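Local coordinates for glucose-6-phosphate isomerase (Thermus thermophilus, PDB 1ZZG), which probably catalyses the reversible isomerisation of glucose 6-phosphate to fructose 6-phosphate in glycolysis and gluconeogenesis, at residues Pro105-Arg108 / Leu109-Leu113; Gly148-Trp151 / Arg152-Leu155; Leu221-Leu224 / Glu225-Leu228; Leu230-Ala233 / Leu234-His237; Val407-Arg410 / Lys411-Gly415. All blocks are in the same frame, centred on the assembly; numbering follows the deposited sequence.

Interaction 1. Residues Pro105-Arg108 / Leu109-Leu113; sequences PILR and LLRTL
Leu107 and Arg111 run side by side and pack against each other one turn apart. Leu107 CG sits 3.6 Å above the guanidinium plane of Arg111, over its centre, with CG and Arg111 CZ 3.7 Å apart. Arg111 gets there because its CG lies beside the backbone N (chi1 -68°) and the chain then runs out extended to NE, passing close to Leu107 O. Beyond the leucine, Arg111 NH2 forms a salt bridge with Glu318 of the second subunit, so the covered guanidinium belongs to the dimer interface. The apolar flank carries on with Leu110, whose CD1 lies 4.2 Å from Leu107 CD1 and 4.3 Å from Ile106 CG2. Helix 103-112 is the helical arm of a beta-alpha-beta crossover that leads from strand 94-98 to strand 118-124 of the five-stranded parallel sheet, consistent with an SIS (sugar isomerase) domain, as in the family. Leu109 accordingly packs on His96 and Leu98, while Leu110 meets Val138 and Phe139 of helix 130-147. The other flank is looser and more exposed, although Arg108 also packs on Asn89 of the second subunit. Arg108 stretches away from the turn, and it is its carbonyl that meets Thr112: Thr112 OG1 donates to Arg108 O at 2.8 Å, coming from above the carbonyl plane, 39° out of it. The backbone bond from Thr112 N to that same oxygen is weak, as the helix is giving out here. Leu109 O then takes two donors, Thr112 N at 3.2 Å and Leu113 N at 2.9 Å, just where Leu113 leaves helical geometry.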
loop_
_atom_site.group_PDB
_atom_site.type_symbol
_atom_site.label_atom_id
_atom_site.label_comp_id
_atom_site.label_asym_id
_atom_site.label_seq_id
_atom_site.Cartn_x
_atom_site.Cartn_y
_atom_site.Cartn_z
ATOM N N PRO A 105 -4.733 16.329 -6.894
ATOM C CA PRO A 105 -5.058 16.052 -5.487
ATOM C C PRO A 105 -4.790 17.265 -4.582
ATOM O O PRO A 105 -5.535 17.541 -3.645
ATOM C CB PRO A 105 -4.151 14.870 -5.148
ATOM C CG PRO A 105 -3.993 14.172 -6.477
ATOM C CD PRO A 105 -3.794 15.322 -7.426
ATOM N N ILE A 106 -3.720 17.987 -4.876
ATOM C CA ILE A 106 -3.363 19.160 -4.094
ATOM C C ILE A 106 -4.370 20.286 -4.343
ATOM O O ILE A 106 -4.791 20.968 -3.416
ATOM C CB ILE A 106 -1.931 19.598 -4.446
ATOM C CG1 ILE A 106 -0.957 18.530 -3.924
ATOM C CG2 ILE A 106 -1.624 20.972 -3.855
ATOM C CD1 ILE A 106 0.470 18.689 -4.376
ATOM N N LEU A 107 -4.770 20.440 -5.599
ATOM C CA LEU A 107 -5.733 21.461 -5.992
ATOM C C LEU A 107 -7.073 21.178 -5.302
ATOM O O LEU A 107 -7.793 22.096 -4.912
ATOM C CB LEU A 107 -5.891 21.428 -7.510
ATOM C CG LEU A 107 -5.938 22.725 -8.320
ATOM C CD1 LEU A 107 -4.921 23.736 -7.815
ATOM C CD2 LEU A 107 -5.665 22.370 -9.774
ATOM N N ARG A 108 -7.393 19.895 -5.152
ATOM C CA ARG A 108 -8.631 19.476 -4.503
ATOM C C ARG A 108 -8.608 19.944 -3.049
ATOM O O ARG A 108 -9.602 20.472 -2.542
ATOM C CB ARG A 108 -8.761 17.952 -4.553
ATOM C CG ARG A 108 -10.147 17.411 -4.234
ATOM C CD ARG A 108 -10.121 15.883 -4.234
ATOM N NE ARG A 108 -11.454 15.287 -4.217
ATOM C CZ ARG A 108 -12.269 15.230 -5.267
ATOM N NH1 ARG A 108 -11.891 15.737 -6.436
ATOM N NH2 ARG A 108 -13.465 14.662 -5.148
ATOM N N LEU A 109 -7.471 19.746 -2.386
ATOM C CA LEU A 109 -7.310 20.162 -0.999
ATOM C C LEU A 109 -7.418 21.676 -0.883
ATOM O O LEU A 109 -8.095 22.186 0.005
ATOM C CB LEU A 109 -5.955 19.705 -0.452
ATOM C CG LEU A 109 -5.761 18.205 -0.205
ATOM C CD1 LEU A 109 -4.342 17.950 0.290
ATOM C CD2 LEU A 109 -6.772 17.716 0.820
ATOM N N LEU A 110 -6.756 22.397 -1.781
ATOM C CA LEU A 110 -6.804 23.859 -1.746
ATOM C C LEU A 110 -8.232 24.378 -1.906
ATOM O O LEU A 110 -8.587 25.433 -1.372
ATOM C CB LEU A 110 -5.927 24.451 -2.849
ATOM C CG LEU A 110 -4.428 24.160 -2.733
ATOM C CD1 LEU A 110 -3.694 24.783 -3.906
ATOM C CD2 LEU A 110 -3.903 24.709 -1.413
ATOM N N ARG A 111 -9.049 23.623 -2.633
ATOM C CA ARG A 111 -10.429 24.012 -2.882
ATOM C C ARG A 111 -11.459 23.489 -1.884
ATOM O O ARG A 111 -12.583 23.990 -1.846
ATOM C CB ARG A 111 -10.826 23.586 -4.297
ATOM C CG ARG A 111 -10.093 24.356 -5.377
ATOM C CD ARG A 111 -10.205 23.692 -6.739
ATOM N NE ARG A 111 -9.554 24.509 -7.759
ATOM C CZ ARG A 111 -9.268 24.098 -8.989
ATOM N NH1 ARG A 111 -9.572 22.868 -9.370
ATOM N NH2 ARG A 111 -8.669 24.922 -9.836
ATOM N N THR A 112 -11.095 22.502 -1.071
ATOM C CA THR A 112 -12.052 21.953 -0.110
ATOM C C THR A 112 -11.746 22.231 1.365
ATOM O O THR A 112 -12.642 22.176 2.203
ATOM C CB THR A 112 -12.216 20.430 -0.300
ATOM O OG1 THR A 112 -10.937 19.791 -0.205
ATOM C CG2 THR A 112 -12.832 20.126 -1.661
ATOM N N LEU A 113 -10.492 22.526 1.688
ATOM C CA LEU A 113 -10.132 22.800 3.072
ATOM C C LEU A 113 -10.444 24.240 3.471
ATOM O O LEU A 113 -10.331 25.156 2.661
ATOM C CB LEU A 113 -8.637 22.542 3.306
ATOM C CG LEU A 113 -8.065 21.125 3.161
ATOM C CD1 LEU A 113 -6.561 21.163 3.415
ATOM C CD2 LEU A 113 -8.744 20.187 4.145
#

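Interaction 2. Residues Gly148-Trp151 / Arg152-Leu155; sequences GEDW and RRHL
Arg152 CG lies over the six-membered ring of Trp151, its neighbour in sequence, 3.6 Å from the ring centroid and 16° off the ring normal, a clear CH-pi contact. The tryptophan is brought under it by a chi1 of 71°, which puts its CG between the backbone N and the carbonyl carbon. Further along the arginine, Trp151 NE1 lies over one face of the guanidinium, offset toward the rim, with the two planes 43° apart. Lys144 adds a cation-pi contact to the indole, and Leu155 CD2 meets the ring edge at CZ3.

Among the charged groups, Glu149 bends at chi2 and runs alongside Arg152, but the salt bridge is long: Glu149 OE1 to Arg152 NH1 is 3.7 Å. A water does the closer work, donating to Glu149 OE2 at 2.6 Å and accepting from Arg152 NH2 at 3.1 Å. That same NH2 also pairs with Glu173. His154 NE2 makes a weak bond to Asp150 OD2 at 3.4 Å, with the carboxylate nearly perpendicular to the ring, while ND1 bonds to Thr118 O. Acceptors at both nitrogens could favour a protonated imidazole, though weakly, since the NE2 bond is long.

On the backbone, His154 N donates to Trp151 O at 2.8 Å, and a weaker bond joins Arg153 N to Asp150 O. These i to i-3 bonds are those of a 3-10 turn, here the link that carries the chain from helix 130-147 into strand 155-159 of the parallel sheet.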
loop_
_atom_site.group_PDB
_atom_site.type_symbol
_atom_site.label_atom_id
_atom_site.label_comp_id
_atom_site.label_asym_id
_atom_site.label_seq_id
_atom_site.Cartn_x
_atom_site.Cartn_y
_atom_site.Cartn_z
ATOM N N GLY A 148 -4.291 36.218 5.778
ATOM C CA GLY A 148 -3.650 37.489 6.065
ATOM C C GLY A 148 -2.512 37.370 7.066
ATOM O O GLY A 148 -1.674 36.476 6.966
ATOM N N GLU A 149 -2.491 38.271 8.043
ATOM C CA GLU A 149 -1.451 38.287 9.068
ATOM C C GLU A 149 -1.461 37.082 9.993
ATOM O O GLU A 149 -0.496 36.840 10.715
ATOM C CB GLU A 149 -1.569 39.558 9.917
ATOM C CG GLU A 149 -0.964 40.767 9.264
ATOM C CD GLU A 149 0.482 40.530 8.895
ATOM O OE1 GLU A 149 1.311 40.329 9.809
ATOM O OE2 GLU A 149 0.790 40.536 7.688
ATOM N N ASP A 150 -2.549 36.328 9.977
ATOM C CA ASP A 150 -2.653 35.174 10.849
ATOM C C ASP A 150 -2.141 33.886 10.207
ATOM O O ASP A 150 -2.310 32.808 10.769
ATOM C CB ASP A 150 -4.105 34.998 11.292
ATOM C CG ASP A 150 -4.235 34.108 12.506
ATOM O OD1 ASP A 150 -3.577 34.405 13.528
ATOM O OD2 ASP A 150 -4.993 33.117 12.439
ATOM N N TRP A 151 -1.504 33.989 9.044
ATOM C CA TRP A 151 -1.005 32.792 8.375
ATOM C C TRP A 151 0.077 32.062 9.168
ATOM O O TRP A 151 0.080 30.833 9.233
ATOM C CB TRP A 151 -0.473 33.119 6.969
ATOM C CG TRP A 151 0.823 33.893 6.917
ATOM C CD1 TRP A 151 0.966 35.252 6.881
ATOM C CD2 TRP A 151 2.151 33.348 6.860
ATOM N NE1 TRP A 151 2.296 35.587 6.798
ATOM C CE2 TRP A 151 3.048 34.440 6.784
ATOM C CE3 TRP A 151 2.672 32.043 6.863
ATOM C CZ2 TRP A 151 4.444 34.271 6.712
ATOM C CZ3 TRP A 151 4.059 31.872 6.793
ATOM C CH2 TRP A 151 4.927 32.983 6.718
ATOM N N ARG A 152 0.987 32.813 9.776
ATOM C CA ARG A 152 2.075 32.207 10.540
ATOM C C ARG A 152 1.635 31.189 11.581
ATOM O O ARG A 152 2.344 30.213 11.827
ATOM C CB ARG A 152 2.917 33.289 11.214
ATOM C CG ARG A 152 3.600 34.206 10.219
ATOM C CD ARG A 152 4.600 35.146 10.872
ATOM N NE ARG A 152 5.253 35.963 9.856
ATOM C CZ ARG A 152 4.676 36.992 9.243
ATOM N NH1 ARG A 152 3.433 37.342 9.553
ATOM N NH2 ARG A 152 5.330 37.649 8.295
ATOM N N ARG A 153 0.473 31.404 12.190
ATOM C CA ARG A 153 -0.005 30.481 13.208
ATOM C C ARG A 153 -0.442 29.154 12.598
ATOM O O ARG A 153 -0.523 28.146 13.300
ATOM C CB ARG A 153 -1.180 31.087 13.982
ATOM C CG ARG A 153 -1.537 30.311 15.248
ATOM C CD ARG A 153 -2.788 30.846 15.942
ATOM N NE ARG A 153 -3.089 30.084 17.154
ATOM C CZ ARG A 153 -4.212 30.197 17.861
ATOM N NH1 ARG A 153 -5.162 31.043 17.485
ATOM N NH2 ARG A 153 -4.390 29.456 18.945
ATOM N N HIS A 154 -0.720 29.158 11.295
ATOM C CA HIS A 154 -1.177 27.955 10.607
ATOM C C HIS A 154 -0.064 27.126 9.957
ATOM O O HIS A 154 -0.339 26.140 9.272
ATOM C CB HIS A 154 -2.231 28.334 9.559
ATOM C CG HIS A 154 -3.501 28.866 10.147
ATOM N ND1 HIS A 154 -4.685 28.160 10.126
ATOM C CD2 HIS A 154 -3.765 30.022 10.803
ATOM C CE1 HIS A 154 -5.623 28.858 10.744
ATOM N NE2 HIS A 154 -5.091 29.991 11.165
ATOM N N LEU A 155 1.186 27.530 10.165
ATOM C CA LEU A 155 2.326 26.806 9.608
ATOM C C LEU A 155 3.340 26.476 10.699
ATOM O O LEU A 155 3.876 27.369 11.360
ATOM C CB LEU A 155 3.011 27.627 8.510
ATOM C CG LEU A 155 4.272 26.992 7.909
ATOM C CD1 LEU A 155 3.918 25.671 7.244
ATOM C CD2 LEU A 155 4.898 27.943 6.895
HETATM O O HOH W 1 2.969 39.292 7.038
#

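Interaction 3. Residues Leu221-Leu224 / Glu225-Leu228; sequences LAPL and EESL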
loop_
_atom_site.group_PDB
_atom_site.type_symbol
_atom_site.label_atom_id
_atom_site.label_comp_id
_atom_site.label_asym_id
_atom_site.label_seq_id
_atom_site.Cartn_x
_atom_site.Cartn_y
_atom_site.Cartn_z
ATOM N N LEU A 221 18.977 -4.938 24.788
ATOM C CA LEU A 221 20.124 -5.099 25.680
ATOM C C LEU A 221 20.039 -6.340 26.570
ATOM O O LEU A 221 20.949 -6.613 27.349
ATOM C CB LEU A 221 20.268 -3.856 26.563
ATOM C CG LEU A 221 21.199 -2.728 26.100
ATOM C CD1 LEU A 221 22.642 -3.129 26.353
ATOM C CD2 LEU A 221 20.965 -2.418 24.634
ATOM N N ALA A 222 18.956 -7.099 26.441
ATOM C CA ALA A 222 18.759 -8.291 27.256
ATOM C C ALA A 222 19.597 -9.505 26.846
ATOM O O ALA A 222 20.190 -9.537 25.762
ATOM C CB ALA A 222 17.277 -8.669 27.249
ATOM N N PRO A 223 19.666 -10.524 27.729
ATOM C CA PRO A 223 20.431 -11.735 27.427
ATOM C C PRO A 223 19.868 -12.263 26.106
ATOM O O PRO A 223 18.678 -12.080 25.829
ATOM C CB PRO A 223 20.093 -12.656 28.597
ATOM C CG PRO A 223 19.884 -11.715 29.718
ATOM C CD PRO A 223 19.074 -10.605 29.075
ATOM N N LEU A 224 20.714 -12.911 25.311
ATOM C CA LEU A 224 20.315 -13.438 24.007
ATOM C C LEU A 224 18.927 -14.081 23.970
ATOM O O LEU A 224 18.109 -13.753 23.110
ATOM C CB LEU A 224 21.354 -14.446 23.507
ATOM C CG LEU A 224 21.114 -15.004 22.097
ATOM C CD1 LEU A 224 21.171 -13.879 21.072
ATOM C CD2 LEU A 224 22.161 -16.057 21.781
ATOM N N GLU A 225 18.671 -14.994 24.903
ATOM C CA GLU A 225 17.391 -15.691 24.974
ATOM C C GLU A 225 16.183 -14.774 25.115
ATOM O O GLU A 225 15.071 -15.152 24.749
ATOM C CB GLU A 225 17.392 -16.683 26.143
ATOM C CG GLU A 225 17.476 -18.145 25.730
ATOM C CD GLU A 225 16.366 -18.556 24.767
ATOM O OE1 GLU A 225 15.179 -18.299 25.059
ATOM O OE2 GLU A 225 16.687 -19.144 23.715
ATOM N N GLU A 226 16.392 -13.575 25.648
ATOM C CA GLU A 226 15.294 -12.635 25.843
ATOM C C GLU A 226 15.370 -11.454 24.874
ATOM O O GLU A 226 14.494 -10.584 24.871
ATOM C CB GLU A 226 15.310 -12.124 27.284
ATOM C CG GLU A 226 15.235 -13.226 28.333
ATOM C CD GLU A 226 15.903 -12.832 29.640
ATOM O OE1 GLU A 226 15.581 -11.747 30.178
ATOM O OE2 GLU A 226 16.753 -13.609 30.128
ATOM N N SER A 227 16.412 -11.431 24.048
ATOM C CA SER A 227 16.599 -10.341 23.096
ATOM C C SER A 227 15.864 -10.602 21.785
ATOM O O SER A 227 16.450 -11.065 20.809
ATOM C CB SER A 227 18.091 -10.132 22.822
ATOM O OG SER A 227 18.305 -8.949 22.076
ATOM N N LEU A 228 14.575 -10.300 21.774
ATOM C CA LEU A 228 13.756 -10.510 20.587
ATOM C C LEU A 228 14.350 -9.883 19.321
ATOM O O LEU A 228 14.378 -10.520 18.276
ATOM C CB LEU A 228 12.331 -9.986 20.836
ATOM C CG LEU A 228 11.654 -10.557 22.093
ATOM C CD1 LEU A 228 10.268 -9.953 22.284
ATOM C CD2 LEU A 228 11.562 -12.071 21.972
#
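Glu226 folds back over Pro223, and this is the main side-chain meeting in the loop. The carboxylate crosses the proline ring at a slant, with Glu226 OE2 3.7 Å from Pro223 CG and Glu226 OE1 3.8 Å from Pro223 CD. Nearer the backbone, Glu226 CB touches the methyl of Ala222 at 4.0 Å. Glu226 CG lies beside its own backbone N (chi1 -57°), and from there the extended chain reaches back along the proline. The backbone beneath sets this up. Glu226 N donates to Pro223 O over a short 2.7 Å, and Ser227 N follows with a bond of 3.0 Å to Leu224 O. The second is strongly displaced, its donor 69° out of the carbonyl plane. Both run from residue i+3 back to residue i, as in the short 3-10 turn that joins helix 206-221 to helix 228-238. The turn closes at Ser227, the centre of an inverse gamma turn in which Leu228 N makes a weak 3.1 Å bond to Glu226 O. Ser227 is also the N-cap residue of helix 228-238. Its OG, however, swings opposite the backbone N (chi1 -171°) and bonds to Thr219 O at the end of the preceding helix, which ties the two ends of the loop together. Farther out, Arg27 of helix 20-32 reaches Ala222 O through NH1. Leu224 leaves the turn on another side and packs against Leu23 and Glu24 of that helix and Leu16 of helix 12-18. Lys231, in the first turn of the helix that follows, bonds through NZ to Glu225 O.

Interaction 4. Residues Leu230-Ala233 / Leu234-His237; sequences LKTA and LLLH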
loop_
_atom_site.group_PDB
_atom_site.type_symbol
_atom_site.label_atom_id
_atom_site.label_comp_id
_atom_site.label_asym_id
_atom_site.label_seq_id
_atom_site.Cartn_x
_atom_site.Cartn_y
_atom_site.Cartn_z
ATOM N N LEU A 230 17.423 -9.392 18.452
ATOM C CA LEU A 230 18.564 -10.167 17.947
ATOM C C LEU A 230 18.060 -11.481 17.347
ATOM O O LEU A 230 18.662 -12.018 16.421
ATOM C CB LEU A 230 19.568 -10.474 19.066
ATOM C CG LEU A 230 20.565 -9.372 19.420
ATOM C CD1 LEU A 230 21.399 -9.819 20.605
ATOM C CD2 LEU A 230 21.457 -9.066 18.218
ATOM N N LYS A 231 16.953 -11.991 17.880
ATOM C CA LYS A 231 16.377 -13.232 17.375
ATOM C C LYS A 231 15.801 -13.067 15.973
ATOM O O LYS A 231 16.060 -13.894 15.090
ATOM C CB LYS A 231 15.277 -13.737 18.307
ATOM C CG LYS A 231 15.780 -14.279 19.628
ATOM C CD LYS A 231 14.645 -14.948 20.382
ATOM C CE LYS A 231 15.099 -15.469 21.728
ATOM N NZ LYS A 231 14.020 -16.253 22.378
ATOM N N THR A 232 15.011 -12.012 15.765
ATOM C CA THR A 232 14.421 -11.789 14.444
ATOM C C THR A 232 15.499 -11.339 13.464
ATOM O O THR A 232 15.405 -11.603 12.266
ATOM C CB THR A 232 13.252 -10.762 14.487
ATOM O OG1 THR A 232 13.709 -9.513 15.023
ATOM C CG2 THR A 232 12.112 -11.304 15.352
ATOM N N ALA A 233 16.531 -10.668 13.974
ATOM C CA ALA A 233 17.634 -10.245 13.118
ATOM C C ALA A 233 18.260 -11.532 12.569
ATOM O O ALA A 233 18.584 -11.630 11.383
ATOM C CB ALA A 233 18.657 -9.467 13.920
ATOM N N LEU A 234 18.420 -12.521 13.444
ATOM C CA LEU A 234 18.991 -13.804 13.037
ATOM C C LEU A 234 18.116 -14.447 11.962
ATOM O O LEU A 234 18.618 -14.924 10.945
ATOM C CB LEU A 234 19.102 -14.755 14.233
ATOM C CG LEU A 234 19.624 -16.159 13.898
ATOM C CD1 LEU A 234 21.047 -16.057 13.356
ATOM C CD2 LEU A 234 19.583 -17.044 15.139
ATOM N N LEU A 235 16.808 -14.460 12.193
ATOM C CA LEU A 235 15.881 -15.046 11.232
ATOM C C LEU A 235 16.094 -14.438 9.850
ATOM O O LEU A 235 16.274 -15.160 8.877
ATOM C CB LEU A 235 14.430 -14.837 11.681
ATOM C CG LEU A 235 13.933 -15.701 12.846
ATOM C CD1 LEU A 235 12.565 -15.216 13.292
ATOM C CD2 LEU A 235 13.862 -17.163 12.413
ATOM N N LEU A 236 16.072 -13.113 9.756
ATOM C CA LEU A 236 16.281 -12.476 8.461
ATOM C C LEU A 236 17.681 -12.804 7.931
ATOM O O LEU A 236 17.865 -13.028 6.733
ATOM C CB LEU A 236 16.099 -10.955 8.558
ATOM C CG LEU A 236 14.664 -10.410 8.515
ATOM C CD1 LEU A 236 13.915 -10.752 9.800
ATOM C CD2 LEU A 236 14.707 -8.898 8.320
ATOM N N HIS A 237 18.663 -12.847 8.829
ATOM C CA HIS A 237 20.037 -13.145 8.432
ATOM C C HIS A 237 20.189 -14.544 7.833
ATOM O O HIS A 237 20.907 -14.732 6.848
ATOM C CB HIS A 237 20.988 -13.020 9.621
ATOM C CG HIS A 237 22.417 -13.295 9.269
ATOM N ND1 HIS A 237 23.090 -12.580 8.300
ATOM C CD2 HIS A 237 23.294 -14.215 9.736
ATOM C CE1 HIS A 237 24.320 -13.050 8.187
ATOM N NE2 HIS A 237 24.470 -14.042 9.046
#
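Two torsions, chi1 -82° and chi2 71°, turn Leu236 CD1 back over the preceding turn, where it is modelled so close to Thr232 O, at 3.0 Å, that the contact is doubtful. The sound link is an ordinary alpha-helical i to i+4 one inside the largely buried helix 228-238: Leu236 N donates to Thr232 O at 3.0 Å, an almost straight bond with an N-H...O angle of 173°. Next to it Leu235 runs along the helix, and its CD1 comes to 4.4 Å from Thr232 CG2. Thr232 OG1 looks elsewhere, bonding to Gln384 and His380 of helix 371-391, and Leu236 packs on Gln384 and Leu388 of that helix. Leu234 takes the other course, its CG opposite the backbone N, which carries its end off toward Leu23 of helix 20-32 and Phe12 and Leu16 of helix 12-18. The helix is thus wedged among three others. At its far end the His237 ring also swings outward, to ND1 bonding with Trp392 NE1, but the His237 backbone stays in the helix: His237 N donates to Ala233 O at 2.8 Å, and His237 CB rests 3.3 Å from that oxygen.

Interaction 5. Residues Val407-Arg410 / Lys411-Gly415; sequences VLTR and KRLAG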
loop_
_atom_site.group_PDB
_atom_site.type_symbol
_atom_site.label_atom_id
_atom_site.label_comp_id
_atom_site.label_asym_id
_atom_site.label_seq_id
_atom_site.Cartn_x
_atom_site.Cartn_y
_atom_site.Cartn_z
ATOM N N VAL A 407 19.716 14.630 -8.667
ATOM C CA VAL A 407 20.569 15.371 -9.589
ATOM C C VAL A 407 19.933 15.454 -10.974
ATOM O O VAL A 407 19.830 16.535 -11.552
ATOM C CB VAL A 407 21.963 14.705 -9.709
ATOM C CG1 VAL A 407 22.760 15.351 -10.845
ATOM C CG2 VAL A 407 22.717 14.849 -8.393
ATOM N N LEU A 408 19.501 14.311 -11.496
ATOM C CA LEU A 408 18.878 14.271 -12.813
ATOM C C LEU A 408 17.584 15.077 -12.829
ATOM O O LEU A 408 17.240 15.688 -13.842
ATOM C CB LEU A 408 18.615 12.823 -13.228
ATOM C CG LEU A 408 19.886 11.976 -13.346
ATOM C CD1 LEU A 408 19.524 10.569 -13.781
ATOM C CD2 LEU A 408 20.840 12.615 -14.346
ATOM N N THR A 409 16.874 15.088 -11.704
ATOM C CA THR A 409 15.632 15.846 -11.607
ATOM C C THR A 409 15.920 17.336 -11.773
ATOM O O THR A 409 15.220 18.035 -12.513
ATOM C CB THR A 409 14.931 15.625 -10.247
ATOM O OG1 THR A 409 14.429 14.284 -10.177
ATOM C CG2 THR A 409 13.780 16.598 -10.080
ATOM N N ARG A 410 16.945 17.825 -11.084
ATOM C CA ARG A 410 17.296 19.236 -11.191
ATOM C C ARG A 410 17.762 19.538 -12.616
ATOM O O ARG A 410 17.464 20.599 -13.168
ATOM C CB ARG A 410 18.388 19.604 -10.180
ATOM C CG ARG A 410 17.911 19.589 -8.730
ATOM C CD ARG A 410 18.854 20.366 -7.817
ATOM N NE ARG A 410 20.131 19.688 -7.595
ATOM C CZ ARG A 410 20.313 18.685 -6.737
ATOM N NH1 ARG A 410 19.299 18.234 -6.007
ATOM N NH2 ARG A 410 21.516 18.138 -6.600
ATOM N N LYS A 411 18.475 18.588 -13.213
ATOM C CA LYS A 411 18.969 18.743 -14.575
ATOM C C LYS A 411 17.776 18.902 -15.522
ATOM O O LYS A 411 17.739 19.821 -16.340
ATOM C CB LYS A 411 19.801 17.519 -14.972
ATOM C CG LYS A 411 20.409 17.595 -16.366
ATOM C CD LYS A 411 21.236 16.352 -16.690
ATOM C CE LYS A 411 21.923 16.488 -18.047
ATOM N NZ LYS A 411 22.643 15.248 -18.456
ATOM N N ARG A 412 16.802 18.010 -15.391
ATOM C CA ARG A 412 15.601 18.038 -16.221
ATOM C C ARG A 412 14.842 19.362 -16.077
ATOM O O ARG A 412 14.509 20.001 -17.073
ATOM C CB ARG A 412 14.681 16.874 -15.843
ATOM C CG ARG A 412 15.215 15.496 -16.215
ATOM C CD ARG A 412 14.655 15.056 -17.548
ATOM N NE ARG A 412 15.090 13.717 -17.930
ATOM C CZ ARG A 412 14.625 13.062 -18.989
ATOM N NH1 ARG A 412 13.708 13.628 -19.765
ATOM N NH2 ARG A 412 15.074 11.846 -19.274
ATOM N N LEU A 413 14.567 19.767 -14.841
ATOM C CA LEU A 413 13.853 21.015 -14.584
ATOM C C LEU A 413 14.564 22.240 -15.160
ATOM O O LEU A 413 13.918 23.156 -15.660
ATOM C CB LEU A 413 13.660 21.229 -13.076
ATOM C CG LEU A 413 12.573 20.474 -12.308
ATOM C CD1 LEU A 413 12.664 20.850 -10.838
ATOM C CD2 LEU A 413 11.198 20.828 -12.857
ATOM N N ALA A 414 15.891 22.255 -15.092
ATOM C CA ALA A 414 16.657 23.391 -15.587
ATOM C C ALA A 414 16.612 23.579 -17.097
ATOM O O ALA A 414 16.202 24.637 -17.584
ATOM C CB ALA A 414 18.103 23.285 -15.127
ATOM N N GLY A 415 17.042 22.556 -17.835
ATOM C CA GLY A 415 17.043 22.631 -19.287
ATOM C C GLY A 415 18.452 22.820 -19.814
ATOM O O GLY A 415 19.418 22.770 -18.997
ATOM O OXT GLY A 415 18.597 23.014 -21.051
#
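Arg412 meets Leu408 through the base of its side chain: a chi1 of -69° sets Arg412 CG beside its own backbone N, 3.1 Å from Leu408 O, and the unusual chi2 of -95° then turns the rest of the chain away. The same oxygen accepts Arg412 N at 2.8 Å, so the amide bonds to it while CB and CG lie beside it. This is the last helix of the chain, 403-414, and one face of it lies against the second subunit. Beyond the kink the Arg412 guanidinium makes a long, weak ion pair through NH2 with Glu348 of that subunit, whose Ala349 packs on Leu408 and Thr409. Lys411 behaves differently. With CG opposite its backbone N (chi1 -178°) and every later torsion extended, it runs straight out, and its side chain meets that of Leu408 where Lys411 CD passes 4.4 Å from Leu408 CD2. On the buried side Leu413 lies along the helix, with its CD1 at 4.5 Å from Thr409 CG2, and meets Leu334 of the second subunit. Thr409 turns its hydroxyl back within the helix, to Gly405 O. Arg410 bends at chi3, which lays one face of its guanidinium near Val407 CA; its side chain is about 4 Å, between nearest atoms, from that of Lys406, a predicted active-site residue. Gly415, the C-terminal residue, follows; its N donates to Lys411 O at 3.2 Å.

The five contacts follow one another along the chain without interleaving. Interactions 1 and 2, centres about 18 Å apart, flank the five-stranded parallel sheet: one on the helix between strands 94-98 and 118-124, the other on the link into strand 155-159. Interactions 3 and 4 form a second cluster, centres about 12 Å apart, on the opposite side of the chain's centre from both. They touch through the salt bridge of Glu225 with Lys231 and the packing of Leu224 on Leu230, so the loop is held to the first turn of the following helix. Interaction 5, about 27 Å from interaction 1 by centres, also contacts the second subunit: helices 103-112 and 403-414, far apart in sequence, both reach it.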